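Serine protease pet (PDB 4OM9) is a secreted autotransporter enterotoxin of enteroaggregative Escherichia coli, a serine protease that probably cleaves the host cytoskeletal protein alpha-fodrin. Local coordinates at residues Q259-D264 and L295-G300; L875-I880 and I892-A897; A520-I525 and N566-L571. All blocks are in the same frame, centred on the assembly; numbering follows the deposited sequence.

Contact 1. Residues Q259-D264 and L295-G300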
loop_
_atom_site.group_PDB
_atom_site.type_symbol
_atom_site.label_atom_id
_atom_site.label_comp_id
_atom_site.label_asym_id
_atom_site.label_seq_id
_atom_site.Cartn_x
_atom_site.Cartn_y
_atom_site.Cartn_z
ATOM N N GLN A 259 -33.934 27.832 -16.850
ATOM C CA GLN A 259 -34.861 28.812 -16.291
ATOM C C GLN A 259 -34.289 29.376 -14.998
ATOM O O GLN A 259 -34.215 28.688 -13.973
ATOM C CB GLN A 259 -36.250 28.217 -16.036
ATOM C CG GLN A 259 -37.210 29.258 -15.478
ATOM C CD GLN A 259 -38.616 28.759 -15.247
ATOM O OE1 GLN A 259 -39.016 27.692 -15.713
ATOM N NE2 GLN A 259 -39.382 29.548 -14.519
ATOM N N ASN A 260 -33.865 30.630 -15.054
ATOM C CA ASN A 260 -33.327 31.282 -13.876
ATOM C C ASN A 260 -34.406 31.586 -12.830
ATOM O O ASN A 260 -35.460 32.132 -13.139
ATOM C CB ASN A 260 -32.591 32.566 -14.287
ATOM C CG ASN A 260 -31.312 32.280 -15.083
ATOM O OD1 ASN A 260 -31.184 32.669 -16.247
ATOM N ND2 ASN A 260 -30.371 31.588 -14.455
ATOM N N VAL A 261 -34.151 31.216 -11.586
ATOM C CA VAL A 261 -35.048 31.614 -10.513
ATOM C C VAL A 261 -34.281 32.428 -9.500
ATOM O O VAL A 261 -33.443 31.907 -8.765
ATOM C CB VAL A 261 -35.694 30.422 -9.824
ATOM C CG1 VAL A 261 -36.760 30.917 -8.869
ATOM C CG2 VAL A 261 -36.290 29.470 -10.858
ATOM N N ASN A 262 -34.553 33.723 -9.500
ATOM C CA ASN A 262 -33.934 34.638 -8.562
ATOM C C ASN A 262 -34.733 34.713 -7.281
ATOM O O ASN A 262 -35.753 35.402 -7.204
ATOM C CB ASN A 262 -33.792 36.021 -9.186
ATOM C CG ASN A 262 -32.821 36.027 -10.338
ATOM O OD1 ASN A 262 -31.631 35.764 -10.158
ATOM N ND2 ASN A 262 -33.320 36.317 -11.534
ATOM N N ILE A 263 -34.258 33.985 -6.277
ATOM C CA ILE A 263 -34.944 33.902 -5.005
ATOM C C ILE A 263 -34.462 35.015 -4.087
ATOM O O ILE A 263 -35.260 35.616 -3.366
ATOM C CB ILE A 263 -34.735 32.534 -4.351
ATOM C CG1 ILE A 263 -35.157 31.423 -5.308
ATOM C CG2 ILE A 263 -35.519 32.428 -3.042
ATOM C CD1 ILE A 263 -35.188 30.064 -4.652
ATOM N N ASP A 264 -33.159 35.281 -4.124
ATOM C CA ASP A 264 -32.574 36.442 -3.453
ATOM C C ASP A 264 -32.972 36.541 -1.980
ATOM O O ASP A 264 -33.459 37.575 -1.535
ATOM C CB ASP A 264 -32.983 37.734 -4.173
ATOM C CG ASP A 264 -32.586 37.742 -5.637
ATOM O OD1 ASP A 264 -32.702 36.689 -6.295
ATOM O OD2 ASP A 264 -32.150 38.802 -6.137
ATOM N N LEU A 295 -34.413 24.218 -13.056
ATOM C CA LEU A 295 -34.662 25.396 -12.262
ATOM C C LEU A 295 -33.337 25.794 -11.649
ATOM O O LEU A 295 -32.830 25.128 -10.746
ATOM C CB LEU A 295 -35.722 25.144 -11.189
ATOM C CG LEU A 295 -37.054 24.642 -11.735
ATOM C CD1 LEU A 295 -38.133 24.556 -10.622
ATOM C CD2 LEU A 295 -37.528 25.532 -12.877
ATOM N N VAL A 296 -32.776 26.884 -12.154
ATOM C CA VAL A 296 -31.462 27.345 -11.738
ATOM C C VAL A 296 -31.643 28.458 -10.722
ATOM O O VAL A 296 -31.906 29.609 -11.091
ATOM C CB VAL A 296 -30.639 27.831 -12.935
ATOM C CG1 VAL A 296 -29.232 28.203 -12.511
ATOM C CG2 VAL A 296 -30.599 26.753 -14.006
ATOM N N PHE A 297 -31.510 28.092 -9.446
ATOM C CA PHE A 297 -31.778 28.981 -8.323
ATOM C C PHE A 297 -30.586 29.852 -7.986
ATOM O O PHE A 297 -29.460 29.395 -8.026
ATOM C CB PHE A 297 -32.175 28.167 -7.089
ATOM C CG PHE A 297 -33.401 27.323 -7.291
ATOM C CD1 PHE A 297 -34.653 27.915 -7.411
ATOM C CD2 PHE A 297 -33.306 25.945 -7.353
ATOM C CE1 PHE A 297 -35.784 27.150 -7.587
ATOM C CE2 PHE A 297 -34.437 25.169 -7.534
ATOM C CZ PHE A 297 -35.681 25.774 -7.658
ATOM N N SER A 298 -30.836 31.107 -7.638
ATOM C CA SER A 298 -29.746 32.001 -7.271
ATOM C C SER A 298 -30.164 32.951 -6.159
ATOM O O SER A 298 -31.346 33.212 -5.971
ATOM C CB SER A 298 -29.262 32.786 -8.491
ATOM O OG SER A 298 -30.339 33.464 -9.104
ATOM N N GLY A 299 -29.182 33.442 -5.411
ATOM C CA GLY A 299 -29.415 34.423 -4.368
ATOM C C GLY A 299 -29.653 33.852 -2.983
ATOM O O GLY A 299 -29.681 34.594 -2.003
ATOM N N GLY A 300 -29.814 32.534 -2.895
ATOM C CA GLY A 300 -30.157 31.892 -1.636
ATOM C C GLY A 300 -31.649 32.029 -1.373
ATOM O O GLY A 300 -32.384 32.573 -2.198
#

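Contact 2. Residues L875-I880 and I892-A897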
loop_
_atom_site.group_PDB
_atom_site.type_symbol
_atom_site.label_atom_id
_atom_site.label_comp_id
_atom_site.label_asym_id
_atom_site.label_seq_id
_atom_site.Cartn_x
_atom_site.Cartn_y
_atom_site.Cartn_z
ATOM N N LEU A 875 46.935 -12.438 28.731
ATOM C CA LEU A 875 46.397 -13.610 29.418
ATOM C C LEU A 875 46.576 -13.484 30.928
ATOM O O LEU A 875 47.537 -14.000 31.494
ATOM C CB LEU A 875 47.067 -14.890 28.908
ATOM C CG LEU A 875 46.363 -16.225 29.178
ATOM C CD1 LEU A 875 46.446 -17.132 27.957
ATOM C CD2 LEU A 875 46.954 -16.924 30.393
ATOM N N LEU A 876 45.505 -13.096 31.668
ATOM C CA LEU A 876 45.388 -12.937 33.194
ATOM C C LEU A 876 44.671 -13.986 34.215
ATOM O O LEU A 876 44.675 -15.148 33.896
ATOM C CB LEU A 876 44.805 -11.562 33.467
ATOM C CG LEU A 876 45.617 -10.387 32.964
ATOM C CD1 LEU A 876 47.069 -10.631 33.277
ATOM C CD2 LEU A 876 45.435 -10.149 31.480
ATOM N N VAL A 877 44.097 -13.587 35.404
ATOM C CA VAL A 877 43.551 -14.522 36.505
ATOM C C VAL A 877 42.847 -14.075 37.872
ATOM O O VAL A 877 43.156 -13.001 38.320
ATOM C CB VAL A 877 44.719 -15.267 37.164
ATOM C CG1 VAL A 877 45.390 -16.271 36.245
ATOM C CG2 VAL A 877 45.689 -14.276 37.789
ATOM N N ASP A 878 42.029 -14.914 38.581
ATOM C CA ASP A 878 41.671 -14.725 40.063
ATOM C C ASP A 878 40.713 -15.636 41.003
ATOM O O ASP A 878 40.013 -16.501 40.527
ATOM C CB ASP A 878 41.476 -13.266 40.422
ATOM C CG ASP A 878 42.553 -12.756 41.387
ATOM O OD1 ASP A 878 43.676 -12.452 40.946
ATOM O OD2 ASP A 878 42.276 -12.652 42.593
ATOM N N PHE A 879 40.693 -15.384 42.335
ATOM C CA PHE A 879 40.734 -16.381 43.459
ATOM C C PHE A 879 39.730 -16.496 44.662
ATOM O O PHE A 879 38.666 -15.920 44.630
ATOM C CB PHE A 879 42.104 -16.271 44.132
ATOM C CG PHE A 879 43.268 -16.471 43.211
ATOM C CD1 PHE A 879 43.263 -17.478 42.273
ATOM C CD2 PHE A 879 44.371 -15.655 43.301
ATOM C CE1 PHE A 879 44.332 -17.653 41.437
ATOM C CE2 PHE A 879 45.444 -15.831 42.475
ATOM C CZ PHE A 879 45.425 -16.831 41.544
ATOM N N ILE A 880 40.118 -17.258 45.717
ATOM C CA ILE A 880 39.389 -17.379 46.976
ATOM C C ILE A 880 40.223 -18.097 48.042
ATOM O O ILE A 880 39.667 -18.648 48.989
ATOM C CB ILE A 880 38.041 -18.131 46.807
ATOM C CG1 ILE A 880 38.040 -18.985 45.536
ATOM C CG2 ILE A 880 36.874 -17.153 46.801
ATOM C CD1 ILE A 880 36.704 -19.622 45.228
ATOM N N ILE A 892 48.752 -25.814 37.063
ATOM C CA ILE A 892 47.439 -25.841 36.416
ATOM C C ILE A 892 47.443 -25.019 35.123
ATOM O O ILE A 892 47.610 -23.801 35.146
ATOM C CB ILE A 892 46.341 -25.322 37.355
ATOM C CG1 ILE A 892 46.949 -24.428 38.435
ATOM C CG2 ILE A 892 45.608 -26.485 38.013
ATOM C CD1 ILE A 892 45.917 -23.715 39.287
ATOM N N ASP A 893 47.270 -25.708 33.999
ATOM C CA ASP A 893 47.417 -25.100 32.683
ATOM C C ASP A 893 46.292 -24.128 32.358
ATOM O O ASP A 893 45.240 -24.141 32.998
ATOM C CB ASP A 893 47.490 -26.189 31.616
ATOM C CG ASP A 893 48.672 -27.107 31.814
ATOM O OD1 ASP A 893 49.690 -26.638 32.364
ATOM O OD2 ASP A 893 48.589 -28.291 31.421
ATOM N N LEU A 894 46.509 -23.289 31.350
ATOM C CA LEU A 894 45.515 -22.287 30.999
ATOM C C LEU A 894 45.159 -22.289 29.509
ATOM O O LEU A 894 44.121 -21.752 29.126
ATOM C CB LEU A 894 45.994 -20.897 31.431
ATOM C CG LEU A 894 46.120 -20.657 32.943
ATOM C CD1 LEU A 894 46.406 -19.191 33.234
ATOM C CD2 LEU A 894 44.872 -21.106 33.692
ATOM N N VAL A 895 46.008 -22.880 28.669
ATOM C CA VAL A 895 45.642 -23.111 27.267
ATOM C C VAL A 895 46.147 -24.470 26.779
ATOM O O VAL A 895 46.713 -25.243 27.556
ATOM C CB VAL A 895 46.189 -22.019 26.307
ATOM C CG1 VAL A 895 45.859 -20.607 26.800
ATOM C CG2 VAL A 895 47.664 -22.188 26.109
ATOM N N LYS A 896 45.932 -24.750 25.493
ATOM C CA LYS A 896 46.348 -26.013 24.881
ATOM C C LYS A 896 46.524 -25.908 23.363
ATOM O O LYS A 896 45.850 -26.609 22.608
ATOM C CB LYS A 896 45.336 -27.124 25.195
ATOM C CG LYS A 896 45.680 -27.989 26.406
ATOM C CD LYS A 896 44.903 -29.296 26.368
ATOM C CE LYS A 896 45.215 -30.183 27.563
ATOM N NZ LYS A 896 44.633 -29.656 28.828
ATOM N N ALA A 897 47.435 -25.043 22.923
ATOM C CA ALA A 897 47.727 -24.885 21.498
ATOM C C ALA A 897 49.037 -25.575 21.120
ATOM O O ALA A 897 50.118 -25.060 21.409
ATOM C CB ALA A 897 47.782 -23.414 21.130
#

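Contact 3. Residues A520-I525 and N566-L571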
loop_
_atom_site.group_PDB
_atom_site.type_symbol
_atom_site.label_atom_id
_atom_site.label_comp_id
_atom_site.label_asym_id
_atom_site.label_seq_id
_atom_site.Cartn_x
_atom_site.Cartn_y
_atom_site.Cartn_z
ATOM N N ALA A 520 -2.665 -6.024 -5.108
ATOM C CA ALA A 520 -2.226 -6.436 -6.434
ATOM C C ALA A 520 -2.866 -5.485 -7.437
ATOM O O ALA A 520 -4.092 -5.279 -7.423
ATOM C CB ALA A 520 -2.613 -7.878 -6.725
ATOM N N THR A 521 -2.043 -4.870 -8.273
ATOM C CA THR A 521 -2.551 -3.849 -9.192
ATOM C C THR A 521 -3.617 -4.441 -10.105
ATOM O O THR A 521 -3.451 -5.509 -10.646
ATOM C CB THR A 521 -1.392 -3.230 -9.971
ATOM O OG1 THR A 521 -0.611 -2.453 -9.052
ATOM C CG2 THR A 521 -1.892 -2.327 -11.120
ATOM N N ASP A 522 -4.753 -3.780 -10.211
ATOM C CA ASP A 522 -5.808 -4.266 -11.108
ATOM C C ASP A 522 -5.469 -4.024 -12.580
ATOM O O ASP A 522 -4.912 -2.986 -12.937
ATOM C CB ASP A 522 -7.157 -3.601 -10.792
ATOM C CG ASP A 522 -7.571 -3.769 -9.344
ATOM O OD1 ASP A 522 -7.839 -4.918 -8.947
ATOM O OD2 ASP A 522 -7.649 -2.762 -8.610
ATOM N N HIS A 523 -5.802 -4.995 -13.419
ATOM C CA HIS A 523 -5.674 -4.838 -14.847
ATOM C C HIS A 523 -7.019 -5.098 -15.490
ATOM O O HIS A 523 -7.937 -5.663 -14.874
ATOM C CB HIS A 523 -4.605 -5.782 -15.435
ATOM C CG HIS A 523 -3.232 -5.538 -14.903
ATOM N ND1 HIS A 523 -2.286 -4.793 -15.582
ATOM C CD2 HIS A 523 -2.647 -5.895 -13.730
ATOM C CE1 HIS A 523 -1.180 -4.727 -14.873
ATOM N NE2 HIS A 523 -1.372 -5.383 -13.738
ATOM N N ALA A 524 -7.130 -4.658 -16.738
ATOM C CA ALA A 524 -8.291 -4.930 -17.553
ATOM C C ALA A 524 -8.307 -6.410 -17.890
ATOM O O ALA A 524 -7.261 -7.073 -17.909
ATOM C CB ALA A 524 -8.260 -4.088 -18.835
ATOM N N ILE A 525 -9.496 -6.928 -18.163
ATOM C CA ILE A 525 -9.616 -8.263 -18.714
ATOM C C ILE A 525 -10.358 -8.156 -20.036
ATOM O O ILE A 525 -10.788 -7.076 -20.421
ATOM C CB ILE A 525 -10.350 -9.207 -17.761
ATOM C CG1 ILE A 525 -11.826 -8.805 -17.644
ATOM C CG2 ILE A 525 -9.663 -9.224 -16.379
ATOM C CD1 ILE A 525 -12.569 -9.604 -16.591
ATOM N N ASN A 566 -6.872 -13.521 -18.676
ATOM C CA ASN A 566 -8.211 -12.963 -18.426
ATOM C C ASN A 566 -8.588 -12.836 -16.924
ATOM O O ASN A 566 -9.760 -12.899 -16.579
ATOM C CB ASN A 566 -9.270 -13.814 -19.152
ATOM C CG ASN A 566 -10.579 -13.058 -19.406
ATOM O OD1 ASN A 566 -10.588 -11.846 -19.603
ATOM N ND2 ASN A 566 -11.686 -13.789 -19.411
ATOM N N GLN A 567 -7.603 -12.661 -16.041
ATOM C CA GLN A 567 -7.883 -12.380 -14.621
ATOM C C GLN A 567 -7.462 -10.966 -14.275
ATOM O O GLN A 567 -6.481 -10.460 -14.822
ATOM C CB GLN A 567 -7.158 -13.349 -13.690
ATOM C CG GLN A 567 -7.146 -14.783 -14.143
ATOM C CD GLN A 567 -8.521 -15.382 -14.157
ATOM O OE1 GLN A 567 -9.066 -15.728 -13.109
ATOM N NE2 GLN A 567 -9.101 -15.513 -15.349
ATOM N N VAL A 568 -8.194 -10.340 -13.353
ATOM C CA VAL A 568 -8.007 -8.932 -13.039
ATOM C C VAL A 568 -6.632 -8.666 -12.460
ATOM O O VAL A 568 -5.989 -7.661 -12.781
ATOM C CB VAL A 568 -9.082 -8.429 -12.059
ATOM C CG1 VAL A 568 -8.640 -7.112 -11.422
ATOM C CG2 VAL A 568 -10.417 -8.250 -12.780
ATOM N N SER A 569 -6.176 -9.580 -11.609
ATOM C CA SER A 569 -4.795 -9.569 -11.138
ATOM C C SER A 569 -4.378 -10.999 -10.914
ATOM O O SER A 569 -5.200 -11.904 -11.037
ATOM C CB SER A 569 -4.639 -8.742 -9.855
ATOM O OG SER A 569 -5.473 -9.242 -8.814
ATOM N N ASP A 570 -3.112 -11.208 -10.570
ATOM C CA ASP A 570 -2.585 -12.555 -10.359
ATOM C C ASP A 570 -1.653 -12.551 -9.158
ATOM O O ASP A 570 -0.903 -11.600 -8.967
ATOM C CB ASP A 570 -1.852 -13.033 -11.619
ATOM C CG ASP A 570 -1.631 -14.535 -11.642
ATOM O OD1 ASP A 570 -0.744 -15.027 -10.903
ATOM O OD2 ASP A 570 -2.332 -15.217 -12.423
ATOM N N LEU A 571 -1.698 -13.603 -8.349
ATOM C CA LEU A 571 -0.815 -13.718 -7.190
ATOM C C LEU A 571 0.684 -13.748 -7.555
ATOM O O LEU A 571 1.544 -13.426 -6.733
ATOM C CB LEU A 571 -1.157 -14.980 -6.396
ATOM C CG LEU A 571 -2.426 -14.955 -5.542
ATOM C CD1 LEU A 571 -2.705 -16.367 -5.066
ATOM C CD2 LEU A 571 -2.244 -14.016 -4.362
HETATM O O HOH W 1 -6.235 -6.670 -7.538
HETATM O O HOH W 2 -5.950 -9.351 -17.229
#

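Contact 1. Residues Q259-D264 and L295-G300
Val261 and Phe297 lie side by side on adjacent strands of a right-handed parallel beta-helix, the fold of the stalk in passenger domains of this autotransporter family. Strands 259-262 and 295-298 run in the same direction, 29° from exactly parallel, and their axes come within 4.6 Å. They pair in register, Gln259 with Leu295 through Asn262 with Ser298, and partners point the same way: Gln259, Val261, Leu295 and Phe297 share one face of the sheet, and Asn260, Asn262, Val296 and Ser298 share the other. On the first face CB of Val261 meets CD1 of Phe297 obliquely at 3.6 Å, while both valine methyls lie near CD1 and CE1. CD1 of Ile263, from beyond the strand end, reaches the same CD1 of Phe297 at 3.5 Å. CG of Phe297 stands anti to its carbonyl carbon, beside its own N (chi1 -60°). The ring also meets Phe316 edge-to-face on the following strand, which continues the apolar stack along the helix. The second face is more polar. ND2 of Asn260 rests alongside Val296, and OD1 of Asn262 lies 2.8 Å from OG of Ser298. Between the faces runs a parallel backbone ladder: Val296 N donates to Gln259 O at 2.9 Å, Val261 N to Val296 O at 2.8 Å, and Ser298 N to Val261 O. Strand 258-262 is an edge strand of this sheet, so the ladder joins its first two strands. Past the strands both chains turn, and Ser298 O accepts Ile263 N at 3.0 Å together with a weak bond from Asp264 N. Within this turn CB and CG2 of Ile263 both lie 3.2 Å from the carbonyl oxygen of Gly300.

Contact 2. Residues L875-I880 and I892-A897
Leu875, Leu894 and Val895 meet without any ring, amide or carboxylate side chain between them, so there are no stacked faces or edges here: the contact is made by the methyl groups of branched side chains. The side chain of Leu875 forks, and each prong finds a different neighbour. CD2 touches CD1 of Leu894 at 3.7 Å, and CD1 touches CG1 of Val895, also at 3.7 Å. Both leucine–partner pairs cross obliquely. CG of Leu875 is set beside its carbonyl carbon (chi1 -162°), and from there the two methyls diverge. The CB atoms of Leu875, Leu894 and Val895 all point toward the facing segment. CD1 of Leu894 is shared, since CG1 of Val877 approaches it more loosely at 4.3 Å. No hydrogen bond links the two segments. Their backbones stay well apart, the nearest CA atoms, those of Leu875 and Leu894, being 8.9 Å from each other, so the distance is bridged mainly by side chains. That spacing is too wide for paired strands and is consistent with two walls of a coil facing each other across an apolar interior, as in the beta-helical passenger domains of relatives. Both segments belong to the irregular region that follows strand 794-796, where the backbone of Asp878 is hydrogen-bonded to Met852 and Thr854 and that of Ala897 to Ser931, so the two segments are bonded to different parts of the chain.

Contact 3. Residues A520-I525 and N566-L571
Val568 is wedged against three residues of the facing segment, Asp522, His523 and Ile525. Its CB lies 4.1 Å from the carbonyl oxygen of His523. From there CG1, anti to the backbone N (chi1 163°), reaches OD1 of Asp522 at 3.4 Å, while CG2 turns the other way along the segment to meet CG2 of Ile525 at 3.8 Å. Behind the side chain, Val568 O accepts the backbone N-H of His523 at 2.7 Å, the one direct hydrogen bond between the segments, and also lies in the plane of the imidazole, off its edge. The two chains run almost oppositely, 163° apart, and two water molecules also bridge the segments. One molecule accepts from Ser569 OG and donates to Ala520 O and to Asp522 OD1, which is also bonded to Ser625. A second donates to both Ala524 O and Gln567 O. At the far end OD1 of Asn566 sits 3.2 Å from CB of Ile525 and takes its hydrogen bond from the backbone N of Phe526. Both ring nitrogens of His523 are bonded to carboxylates, ND1 to Asp15 and NE2 to Asp575, which would tend to stabilise a protonated ring. The segments form the neck of an insertion that leaves the beta-helix after strand 514-520, carries helices 543-550 and 552-558, and rejoins it at strand 576-583; through Asp15, and through Leu14 against Ala524, this neck rests on helix 10-17 near the chain's amino terminus.

The three contacts follow one another along the chain without touching; contacts 1 and 2 lie on opposite sides of its centre, their own centres about 102 Å apart. Contact 1 pairs successive strands at the start of the beta-helix and is only partly buried, combining a regular backbone ladder with a mostly apolar inner face and a more polar outer one. Contact 2, near the carboxyl end, is buried and purely apolar, with no backbone pairing. Contact 3, nearest the chain's centre, is buried too but mixes an apolar Val568-Ile525 centre with one backbone bond and two bridging waters, where an insertion meets the amino-terminal region. No strand or helix is common to any two of them.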